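Local coordinates for protein histone-lysine N-methyltransferase SETMAR (Homo sapiens, PDB 3BO5) that transfers methyl groups from S-adenosyl-L-methionine to a lysine of histone H3 through this SET-domain part of a transposase fusion protein acting in DNA double-strand break repair, at residues A[151-156]-A[231-236]; A[211-216]-A[279-284]; A[215-220]-A[237-242]. The protein carries 2 engineered substitutions. All coordinates share one frame; numbering follows the deposited sequence.

Contact 1. Residues A[151-156]-A[231-236]; sequences FVCEYA and LALFAA
From F151 paired with F234 to E154 paired with A232, strands 151-154 and 231-235 run antiparallel, interrupted by a classic beta bulge where V152 and C153 both face L233. The carbonyl oxygen of L233 takes V152 N at 2.8 Å and more weakly C153 N at 3.3 Å. Beyond the bulge the ladder resumes as L233 N bonds to C153 O and Y155 N to L231 O.

On the face that also carries E154 and A232, the edge of the F151 ring is directed at the face of the F234 ring, a T-shaped pair with centroids 5.7 Å apart and planes at 66°. CG of F151 is anti to the backbone N (chi1 171°), which sends the ring along the strand until CE1 lies 3.9 Å from A232 CB. The F234 ring reaches back over the start of the neighbouring strand, its CD1 3.5 Å from F151 CA. An alanine in place of F234 would probably leave the F151 edge without its aromatic mate and open a gap beside the F151 backbone.

On the other face, L233 CD1 packs against C153 SG and, at 4.1 Å, Y155 CB, while L217 and M219 of strand 217-223 also cover L233. Y155 CB meets L231 CB at 4.0 Å, but the phenol continues away to bond through OH to the carbonyl of Y179, a residue of the S-adenosyl-L-methionine site. One water donates to E154 OE2 (2.7 Å) and Y155 O and accepts from L231 N. In this buried SET-domain sheet, the water thus links the strands past their direct bonds and is likely to ease the burial of the E154 carboxylate.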
loop_
_atom_site.group_PDB
_atom_site.type_symbol
_atom_site.label_atom_id
_atom_site.label_comp_id
_atom_site.label_asym_id
_atom_site.label_seq_id
_atom_site.Cartn_x
_atom_site.Cartn_y
_atom_site.Cartn_z
ATOM N N PHE A 151 3.985 -10.281 0.277
ATOM C CA PHE A 151 3.115 -9.140 0.544
ATOM C C PHE A 151 3.411 -8.643 1.921
ATOM O O PHE A 151 3.449 -9.406 2.895
ATOM C CB PHE A 151 1.633 -9.623 0.488
ATOM C CG PHE A 151 0.658 -8.576 0.960
ATOM C CD1 PHE A 151 0.517 -7.389 0.196
ATOM C CD2 PHE A 151 -0.077 -8.767 2.126
ATOM C CE1 PHE A 151 -0.423 -6.342 0.647
ATOM C CE2 PHE A 151 -0.954 -7.750 2.580
ATOM C CZ PHE A 151 -1.145 -6.556 1.821
ATOM N N VAL A 152 3.527 -7.337 2.011
ATOM C CA VAL A 152 3.863 -6.700 3.268
ATOM C C VAL A 152 2.639 -6.005 3.893
ATOM O O VAL A 152 2.150 -6.391 4.936
ATOM C CB VAL A 152 5.025 -5.733 3.068
ATOM C CG1 VAL A 152 5.311 -4.928 4.335
ATOM C CG2 VAL A 152 6.289 -6.609 2.790
ATOM N N CYS A 153 2.115 -5.010 3.176
ATOM C CA CYS A 153 0.891 -4.377 3.675
ATOM C C CYS A 153 0.268 -3.542 2.568
ATOM O O CYS A 153 0.916 -3.247 1.580
ATOM C CB CYS A 153 1.142 -3.513 4.932
ATOM S SG CYS A 153 2.195 -2.086 4.593
ATOM N N GLU A 154 -1.010 -3.204 2.753
ATOM C CA GLU A 154 -1.611 -2.158 1.871
ATOM C C GLU A 154 -1.285 -0.774 2.355
ATOM O O GLU A 154 -0.868 -0.540 3.464
ATOM C CB GLU A 154 -3.159 -2.239 1.874
ATOM C CG GLU A 154 -3.660 -3.444 1.230
ATOM C CD GLU A 154 -5.199 -3.474 1.254
ATOM O OE1 GLU A 154 -5.726 -4.567 1.481
ATOM O OE2 GLU A 154 -5.878 -2.397 1.061
ATOM N N TYR A 155 -1.498 0.168 1.419
ATOM C CA TYR A 155 -1.640 1.569 1.812
ATOM C C TYR A 155 -3.130 1.841 1.622
ATOM O O TYR A 155 -3.638 1.991 0.513
ATOM C CB TYR A 155 -0.785 2.392 0.837
ATOM C CG TYR A 155 -0.505 3.814 1.324
ATOM C CD1 TYR A 155 0.492 4.099 2.273
ATOM C CD2 TYR A 155 -1.288 4.870 0.819
ATOM C CE1 TYR A 155 0.741 5.366 2.746
ATOM C CE2 TYR A 155 -1.050 6.200 1.284
ATOM C CZ TYR A 155 -0.053 6.435 2.230
ATOM O OH TYR A 155 0.197 7.686 2.692
ATOM N N ALA A 156 -3.818 1.893 2.789
ATOM C CA ALA A 156 -5.320 1.931 2.791
ATOM C C ALA A 156 -5.833 3.132 3.607
ATOM O O ALA A 156 -5.270 3.477 4.584
ATOM C CB ALA A 156 -5.896 0.606 3.414
ATOM N N LEU A 231 -3.662 -0.864 -2.796
ATOM C CA LEU A 231 -2.315 -0.355 -3.083
ATOM C C LEU A 231 -1.405 -1.237 -2.271
ATOM O O LEU A 231 -1.162 -1.014 -1.102
ATOM C CB LEU A 231 -2.195 1.112 -2.626
ATOM C CG LEU A 231 -3.165 2.064 -3.348
ATOM C CD1 LEU A 231 -2.760 3.507 -2.987
ATOM C CD2 LEU A 231 -3.302 1.820 -4.830
ATOM N N ALA A 232 -0.978 -2.306 -2.928
ATOM C CA ALA A 232 -0.361 -3.430 -2.180
ATOM C C ALA A 232 1.138 -3.303 -2.216
ATOM O O ALA A 232 1.689 -3.227 -3.312
ATOM C CB ALA A 232 -0.808 -4.729 -2.843
ATOM N N LEU A 233 1.805 -3.327 -1.058
ATOM C CA LEU A 233 3.295 -3.154 -1.032
ATOM C C LEU A 233 3.840 -4.559 -0.815
ATOM O O LEU A 233 3.410 -5.283 0.099
ATOM C CB LEU A 233 3.761 -2.301 0.153
ATOM C CG LEU A 233 3.309 -0.879 -0.220
ATOM C CD1 LEU A 233 2.364 -0.175 0.698
ATOM C CD2 LEU A 233 4.379 -0.076 -0.889
ATOM N N PHE A 234 4.734 -4.918 -1.755
ATOM C CA PHE A 234 5.459 -6.218 -1.678
ATOM C C PHE A 234 6.915 -5.982 -1.448
ATOM O O PHE A 234 7.469 -4.962 -1.869
ATOM C CB PHE A 234 5.286 -7.000 -3.008
ATOM C CG PHE A 234 3.863 -7.435 -3.293
ATOM C CD1 PHE A 234 3.436 -8.697 -2.954
ATOM C CD2 PHE A 234 3.009 -6.561 -3.961
ATOM C CE1 PHE A 234 2.124 -9.092 -3.246
ATOM C CE2 PHE A 234 1.674 -6.920 -4.196
ATOM C CZ PHE A 234 1.238 -8.150 -3.868
ATOM N N ALA A 235 7.564 -6.935 -0.765
ATOM C CA ALA A 235 9.007 -6.770 -0.572
ATOM C C ALA A 235 9.731 -6.875 -1.903
ATOM O O ALA A 235 9.547 -7.867 -2.621
ATOM C CB ALA A 235 9.510 -7.874 0.395
ATOM N N ALA A 236 10.574 -5.868 -2.201
ATOM C CA ALA A 236 11.306 -5.823 -3.471
ATOM C C ALA A 236 12.631 -6.636 -3.369
ATOM O O ALA A 236 13.334 -6.906 -4.384
ATOM C CB ALA A 236 11.609 -4.413 -3.831
HETATM O O HOH W 1 -4.898 -0.403 -0.387
#

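Contact 2. Residues A[211-216]-A[279-284]; sequences HSCEPN and KSCTAF. With ZN (zinc ion), chain E; SAH (S-adenosyl-L-homocysteine), chain F.
The carboxylate of E214 is met twice by S280: S280 OG donates to the anti lone pair of E214 OE2 at 2.7 Å, and S280 N reaches the same oxygen at 2.9 Å from above the carboxylate plane, 38° out of it. S280 OG lies between its backbone N and carbonyl carbon (chi1 65°), which lets both donors share that oxygen. Water joins E214 OE1 to K279 N. The ring of H211 has N6 of S-adenosyl-L-homocysteine at its edge and forms an edge-to-face pair with Y249. Backbone atoms of H211 read the adenine, H211 N donating to N7 at 3.0 Å and H211 O accepting from N6 at 2.9 Å. A four-cysteine zinc site joins the SET domain to the post-SET segment: C213 SG binds zinc at 2.4 Å and C281 SG at 2.3 Å, with C274 and C276 completing the shell. C213 SG also accepts H211 NE2 at 3.5 Å, the sulfur tilted 16° from the imidazole plane, so H211 touches the cofactor product and probably helps to position a zinc ligand. T282 N bonds weakly to the same sulfur. S212 OG accepts from E214 N in an ST turn with C213 at its middle.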
loop_
_atom_site.group_PDB
_atom_site.type_symbol
_atom_site.label_atom_id
_atom_site.label_comp_id
_atom_site.label_asym_id
_atom_site.label_seq_id
_atom_site.Cartn_x
_atom_site.Cartn_y
_atom_site.Cartn_z
ATOM N N HIS A 211 9.527 7.362 2.934
ATOM C CA HIS A 211 10.061 7.259 1.606
ATOM C C HIS A 211 11.533 6.857 1.650
ATOM O O HIS A 211 12.286 7.227 2.498
ATOM C CB HIS A 211 10.105 8.715 1.048
ATOM C CG HIS A 211 10.886 8.828 -0.201
ATOM N ND1 HIS A 211 10.419 8.351 -1.411
ATOM C CD2 HIS A 211 12.123 9.340 -0.437
ATOM C CE1 HIS A 211 11.350 8.557 -2.342
ATOM N NE2 HIS A 211 12.407 9.127 -1.759
ATOM N N SER A 212 11.935 6.125 0.643
ATOM C CA SER A 212 13.331 5.959 0.403
ATOM C C SER A 212 13.607 6.080 -1.067
ATOM O O SER A 212 12.802 5.618 -1.849
ATOM C CB SER A 212 13.762 4.581 0.873
ATOM O OG SER A 212 15.164 4.417 0.489
ATOM N N CYS A 213 14.782 6.650 -1.429
ATOM C CA CYS A 213 15.210 6.705 -2.808
ATOM C C CYS A 213 15.626 5.324 -3.321
ATOM O O CYS A 213 15.774 5.131 -4.522
ATOM C CB CYS A 213 16.398 7.709 -2.836
ATOM S SG CYS A 213 15.774 9.381 -2.555
ATOM N N GLU A 214 15.887 4.422 -2.369
ATOM C CA GLU A 214 16.231 3.036 -2.690
ATOM C C GLU A 214 15.414 2.199 -1.743
ATOM O O GLU A 214 15.921 1.607 -0.805
ATOM C CB GLU A 214 17.719 2.758 -2.475
ATOM C CG GLU A 214 18.598 3.372 -3.503
ATOM C CD GLU A 214 20.088 3.114 -3.230
ATOM O OE1 GLU A 214 20.427 2.182 -2.432
ATOM O OE2 GLU A 214 20.897 3.873 -3.824
ATOM N N PRO A 215 14.128 2.121 -2.041
ATOM C CA PRO A 215 13.259 1.508 -1.046
ATOM C C PRO A 215 13.296 0.025 -1.093
ATOM O O PRO A 215 13.804 -0.574 -2.032
ATOM C CB PRO A 215 11.883 1.975 -1.507
ATOM C CG PRO A 215 12.015 2.082 -2.992
ATOM C CD PRO A 215 13.365 2.673 -3.183
ATOM N N ASN A 216 12.608 -0.582 -0.120
ATOM C CA ASN A 216 12.557 -2.053 -0.136
ATOM C C ASN A 216 11.192 -2.630 -0.409
ATOM O O ASN A 216 11.036 -3.850 -0.382
ATOM C CB ASN A 216 13.132 -2.657 1.164
ATOM C CG ASN A 216 12.494 -2.140 2.418
ATOM O OD1 ASN A 216 11.414 -1.498 2.387
ATOM N ND2 ASN A 216 13.159 -2.390 3.592
ATOM N N LYS A 279 22.570 5.596 -1.002
ATOM C CA LYS A 279 23.637 6.178 -1.832
ATOM C C LYS A 279 23.120 7.011 -3.011
ATOM O O LYS A 279 23.719 8.029 -3.353
ATOM C CB LYS A 279 24.604 5.058 -2.281
ATOM C CG LYS A 279 25.173 4.314 -1.070
ATOM C CD LYS A 279 26.427 4.958 -0.409
ATOM C CE LYS A 279 26.311 5.203 1.142
ATOM N NZ LYS A 279 26.220 4.067 2.109
ATOM N N SER A 280 22.038 6.570 -3.657
ATOM C CA SER A 280 21.492 7.342 -4.763
ATOM C C SER A 280 20.499 8.410 -4.285
ATOM O O SER A 280 19.728 8.919 -5.101
ATOM C CB SER A 280 20.809 6.436 -5.787
ATOM O OG SER A 280 19.670 5.795 -5.244
ATOM N N CYS A 281 20.501 8.736 -2.981
ATOM C CA CYS A 281 19.543 9.786 -2.505
ATOM C C CYS A 281 19.581 11.043 -3.363
ATOM O O CYS A 281 20.677 11.501 -3.764
ATOM C CB CYS A 281 19.763 10.147 -1.060
ATOM S SG CYS A 281 18.433 11.200 -0.340
ATOM N N THR A 282 18.410 11.591 -3.685
ATOM C CA THR A 282 18.344 12.806 -4.501
ATOM C C THR A 282 18.346 14.033 -3.598
ATOM O O THR A 282 18.390 15.179 -4.115
ATOM C CB THR A 282 17.034 12.824 -5.243
ATOM O OG1 THR A 282 15.969 12.818 -4.273
ATOM C CG2 THR A 282 16.926 11.623 -6.144
ATOM N N ALA A 283 18.277 13.816 -2.273
ATOM C CA ALA A 283 18.213 14.829 -1.217
ATOM C C ALA A 283 16.839 15.504 -1.095
ATOM O O ALA A 283 16.659 16.360 -0.207
ATOM C CB ALA A 283 19.353 15.945 -1.400
ATOM N N PHE A 284 15.878 15.135 -1.943
ATOM C CA PHE A 284 14.542 15.692 -1.752
ATOM C C PHE A 284 13.471 14.623 -1.782
ATOM O O PHE A 284 13.550 13.626 -2.528
ATOM C CB PHE A 284 14.204 16.962 -2.571
ATOM C CG PHE A 284 12.998 16.809 -3.596
ATOM C CD1 PHE A 284 13.078 16.004 -4.699
ATOM C CD2 PHE A 284 11.837 17.560 -3.437
ATOM C CE1 PHE A 284 12.017 15.887 -5.614
ATOM C CE2 PHE A 284 10.756 17.448 -4.329
ATOM C CZ PHE A 284 10.853 16.632 -5.426
HETATM ZN ZN ZN E . 16.554 9.859 -0.295
HETATM N N SAH F . 7.003 9.921 9.274
HETATM C CA SAH F . 5.512 9.887 9.128
HETATM C CB SAH F . 5.027 8.633 8.361
HETATM C CG SAH F . 5.218 8.858 6.850
HETATM S SD SAH F . 4.096 10.135 6.211
HETATM C C SAH F . 4.881 9.983 10.535
HETATM O O SAH F . 5.573 10.243 11.515
HETATM O OXT SAH F . 3.629 9.770 10.632
HETATM C "C5'" SAH F . 5.266 11.146 5.284
HETATM C "C4'" SAH F . 6.102 12.098 6.136
HETATM O "O4'" SAH F . 7.158 11.404 6.806
HETATM C "C3'" SAH F . 6.815 13.145 5.331
HETATM O "O3'" SAH F . 5.942 14.279 5.070
HETATM C "C2'" SAH F . 7.989 13.520 6.187
HETATM O "O2'" SAH F . 7.592 14.267 7.352
HETATM C "C1'" SAH F . 8.382 12.159 6.726
HETATM N N9 SAH F . 9.260 11.406 5.807
HETATM C C8 SAH F . 8.987 10.215 5.141
HETATM N N7 SAH F . 10.072 9.834 4.495
HETATM C C5 SAH F . 11.066 10.713 4.742
HETATM C C6 SAH F . 12.391 10.773 4.261
HETATM N N6 SAH F . 12.995 9.860 3.497
HETATM N N1 SAH F . 13.112 11.883 4.689
HETATM C C2 SAH F . 12.571 12.830 5.502
HETATM N N3 SAH F . 11.291 12.799 6.016
HETATM C C4 SAH F . 10.568 11.747 5.540
HETATM O O HOH W 2 22.333 2.761 -0.751
#

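Contact 3. Residues A[215-220]-A[237-242]; sequences PNLLMI and KDIVPE
The methyl CD1 of I239 sits against N216, 3.8 Å from CG and 3.6 Å from the backbone O, and the two side chains cross at about a right angle. This lies at the open end of a SET-domain beta hairpin formed by strands 217-223 and 230-235: residues 215-220 lead into and begin its first strand, and residues 237-242 leave its second. The same I239 CD1 also meets L217 CD2 at 3.9 Å, another right-angled crossing, so that one methyl bridges a polar amide and an apolar branch. N216 holds CG between its backbone N and carbonyl carbon (chi1 55°), and in this position CG and ND2 both lie against I239, with ND2 3.9 Å from I239 CG2. K237 folds back toward P215, its CG 4.1 Å from N216 CB and its CE 3.3 Å from P215 O.

A second shell fixes these groups. The N216 amide is gripped from beyond the contact: OD1 accepts from S246 N, while ND2 donates to E244 O and to the carboxylate of E243, so its rotation is set by strand 244-247 and the residue before it. I239 and L217 both lean on L245 of that strand, and the backbone of I239 is bonded to that of I146. Y253 packs on both P215 and K237. With the chain bent at chi3 (91°), the ammonium of K237 stands next to P215 O without a direct hydrogen bond; instead a single water spans them, accepting from K237 NZ at 2.7 Å and donating to P215 O at 2.8 Å.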
loop_
_atom_site.group_PDB
_atom_site.type_symbol
_atom_site.label_atom_id
_atom_site.label_comp_id
_atom_site.label_asym_id
_atom_site.label_seq_id
_atom_site.Cartn_x
_atom_site.Cartn_y
_atom_site.Cartn_z
ATOM N N PRO A 215 14.128 2.121 -2.041
ATOM C CA PRO A 215 13.259 1.508 -1.046
ATOM C C PRO A 215 13.296 0.025 -1.093
ATOM O O PRO A 215 13.804 -0.574 -2.032
ATOM C CB PRO A 215 11.883 1.975 -1.507
ATOM C CG PRO A 215 12.015 2.082 -2.992
ATOM C CD PRO A 215 13.365 2.673 -3.183
ATOM N N ASN A 216 12.608 -0.582 -0.120
ATOM C CA ASN A 216 12.557 -2.053 -0.136
ATOM C C ASN A 216 11.192 -2.630 -0.409
ATOM O O ASN A 216 11.036 -3.850 -0.382
ATOM C CB ASN A 216 13.132 -2.657 1.164
ATOM C CG ASN A 216 12.494 -2.140 2.418
ATOM O OD1 ASN A 216 11.414 -1.498 2.387
ATOM N ND2 ASN A 216 13.159 -2.390 3.592
ATOM N N LEU A 217 10.224 -1.742 -0.631
ATOM C CA LEU A 217 8.876 -2.189 -1.059
ATOM C C LEU A 217 8.583 -1.632 -2.456
ATOM O O LEU A 217 9.010 -0.513 -2.817
ATOM C CB LEU A 217 7.798 -1.650 -0.145
ATOM C CG LEU A 217 7.963 -2.064 1.295
ATOM C CD1 LEU A 217 6.892 -1.375 2.143
ATOM C CD2 LEU A 217 7.983 -3.604 1.488
ATOM N N LEU A 218 7.776 -2.406 -3.176
ATOM C CA LEU A 218 7.172 -2.009 -4.420
ATOM C C LEU A 218 5.647 -1.986 -4.299
ATOM O O LEU A 218 5.091 -2.967 -3.877
ATOM C CB LEU A 218 7.542 -2.996 -5.579
ATOM C CG LEU A 218 6.939 -2.706 -6.937
ATOM C CD1 LEU A 218 7.342 -1.346 -7.506
ATOM C CD2 LEU A 218 7.317 -3.879 -7.949
ATOM N N MET A 219 4.988 -0.890 -4.724
ATOM C CA MET A 219 3.544 -0.805 -4.658
ATOM C C MET A 219 2.908 -1.236 -5.998
ATOM O O MET A 219 3.306 -0.753 -7.070
ATOM C CB MET A 219 3.152 0.654 -4.422
ATOM C CG MET A 219 1.598 0.751 -4.184
ATOM S SD MET A 219 1.187 2.487 -3.930
ATOM C CE MET A 219 1.604 2.652 -2.180
ATOM N N ILE A 220 1.956 -2.170 -5.928
ATOM C CA ILE A 220 1.259 -2.666 -7.079
ATOM C C ILE A 220 -0.235 -2.451 -6.866
ATOM O O ILE A 220 -0.737 -2.849 -5.831
ATOM C CB ILE A 220 1.473 -4.235 -7.145
ATOM C CG1 ILE A 220 2.953 -4.548 -7.336
ATOM C CG2 ILE A 220 0.767 -4.834 -8.359
ATOM C CD1 ILE A 220 3.560 -3.764 -8.420
ATOM N N LYS A 237 12.980 -6.941 -2.142
ATOM C CA LYS A 237 14.233 -7.652 -1.794
ATOM C C LYS A 237 14.013 -8.356 -0.462
ATOM O O LYS A 237 13.018 -8.088 0.205
ATOM C CB LYS A 237 15.432 -6.692 -1.732
ATOM C CG LYS A 237 15.225 -5.489 -0.844
ATOM C CD LYS A 237 16.201 -4.333 -1.254
ATOM C CE LYS A 237 15.633 -3.337 -2.297
ATOM N NZ LYS A 237 16.775 -2.399 -2.709
ATOM N N ASP A 238 14.909 -9.226 -0.015
ATOM C CA ASP A 238 14.754 -9.759 1.323
ATOM C C ASP A 238 14.941 -8.612 2.334
ATOM O O ASP A 238 15.895 -7.801 2.194
ATOM C CB ASP A 238 15.857 -10.788 1.613
ATOM C CG ASP A 238 15.664 -12.103 0.886
ATOM O OD1 ASP A 238 14.577 -12.393 0.300
ATOM O OD2 ASP A 238 16.656 -12.899 0.857
ATOM N N ILE A 239 14.046 -8.542 3.284
ATOM C CA ILE A 239 14.097 -7.479 4.326
ATOM C C ILE A 239 14.356 -8.175 5.665
ATOM O O ILE A 239 13.720 -9.161 6.004
ATOM C CB ILE A 239 12.717 -6.790 4.353
ATOM C CG1 ILE A 239 12.471 -6.193 2.948
ATOM C CG2 ILE A 239 12.685 -5.757 5.500
ATOM C CD1 ILE A 239 11.047 -5.638 2.747
ATOM N N VAL A 240 15.318 -7.643 6.410
ATOM C CA VAL A 240 15.776 -8.374 7.568
ATOM C C VAL A 240 15.086 -7.881 8.805
ATOM O O VAL A 240 14.488 -6.791 8.802
ATOM C CB VAL A 240 17.330 -8.210 7.700
ATOM C CG1 VAL A 240 17.955 -8.740 6.465
ATOM C CG2 VAL A 240 17.769 -6.742 8.054
ATOM N N PRO A 241 15.164 -8.625 9.924
ATOM C CA PRO A 241 14.514 -8.124 11.106
ATOM C C PRO A 241 15.006 -6.725 11.513
ATOM O O PRO A 241 16.199 -6.423 11.451
ATOM C CB PRO A 241 14.866 -9.176 12.177
ATOM C CG PRO A 241 15.052 -10.458 11.324
ATOM C CD PRO A 241 15.807 -9.949 10.117
ATOM N N GLU A 242 14.047 -5.893 11.910
ATOM C CA GLU A 242 14.280 -4.506 12.355
ATOM C C GLU A 242 14.560 -3.552 11.200
ATOM O O GLU A 242 14.725 -2.349 11.458
ATOM C CB GLU A 242 15.357 -4.354 13.443
ATOM C CG GLU A 242 14.898 -4.993 14.754
ATOM C CD GLU A 242 15.904 -4.884 15.944
ATOM O OE1 GLU A 242 16.887 -4.152 15.862
ATOM O OE2 GLU A 242 15.719 -5.621 16.931
HETATM O O HOH W 3 15.948 -0.015 -3.744
#

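Overall arrangement
Following the chain from the N terminus, residues 151-156 come first and meet 231-236 only after helix 162-169 and strands 181-185, 193-199, 210-211 and 217-223 have passed; contact 1 closes that long loop. Contact 2 opens at 211-216 inside it and closes near the C terminus, so the two cross. Contact 3 starts from the same stretch, sharing P215 and N216, and its short loop nests within that of contact 2 while crossing contact 1. A236 N probably bonds to N216 O at 2.8 Å, joining contact 1 to both others. Together they tie the central sheet of the SET domain, through the loop 211-216, to the cofactor pocket and the post-SET zinc.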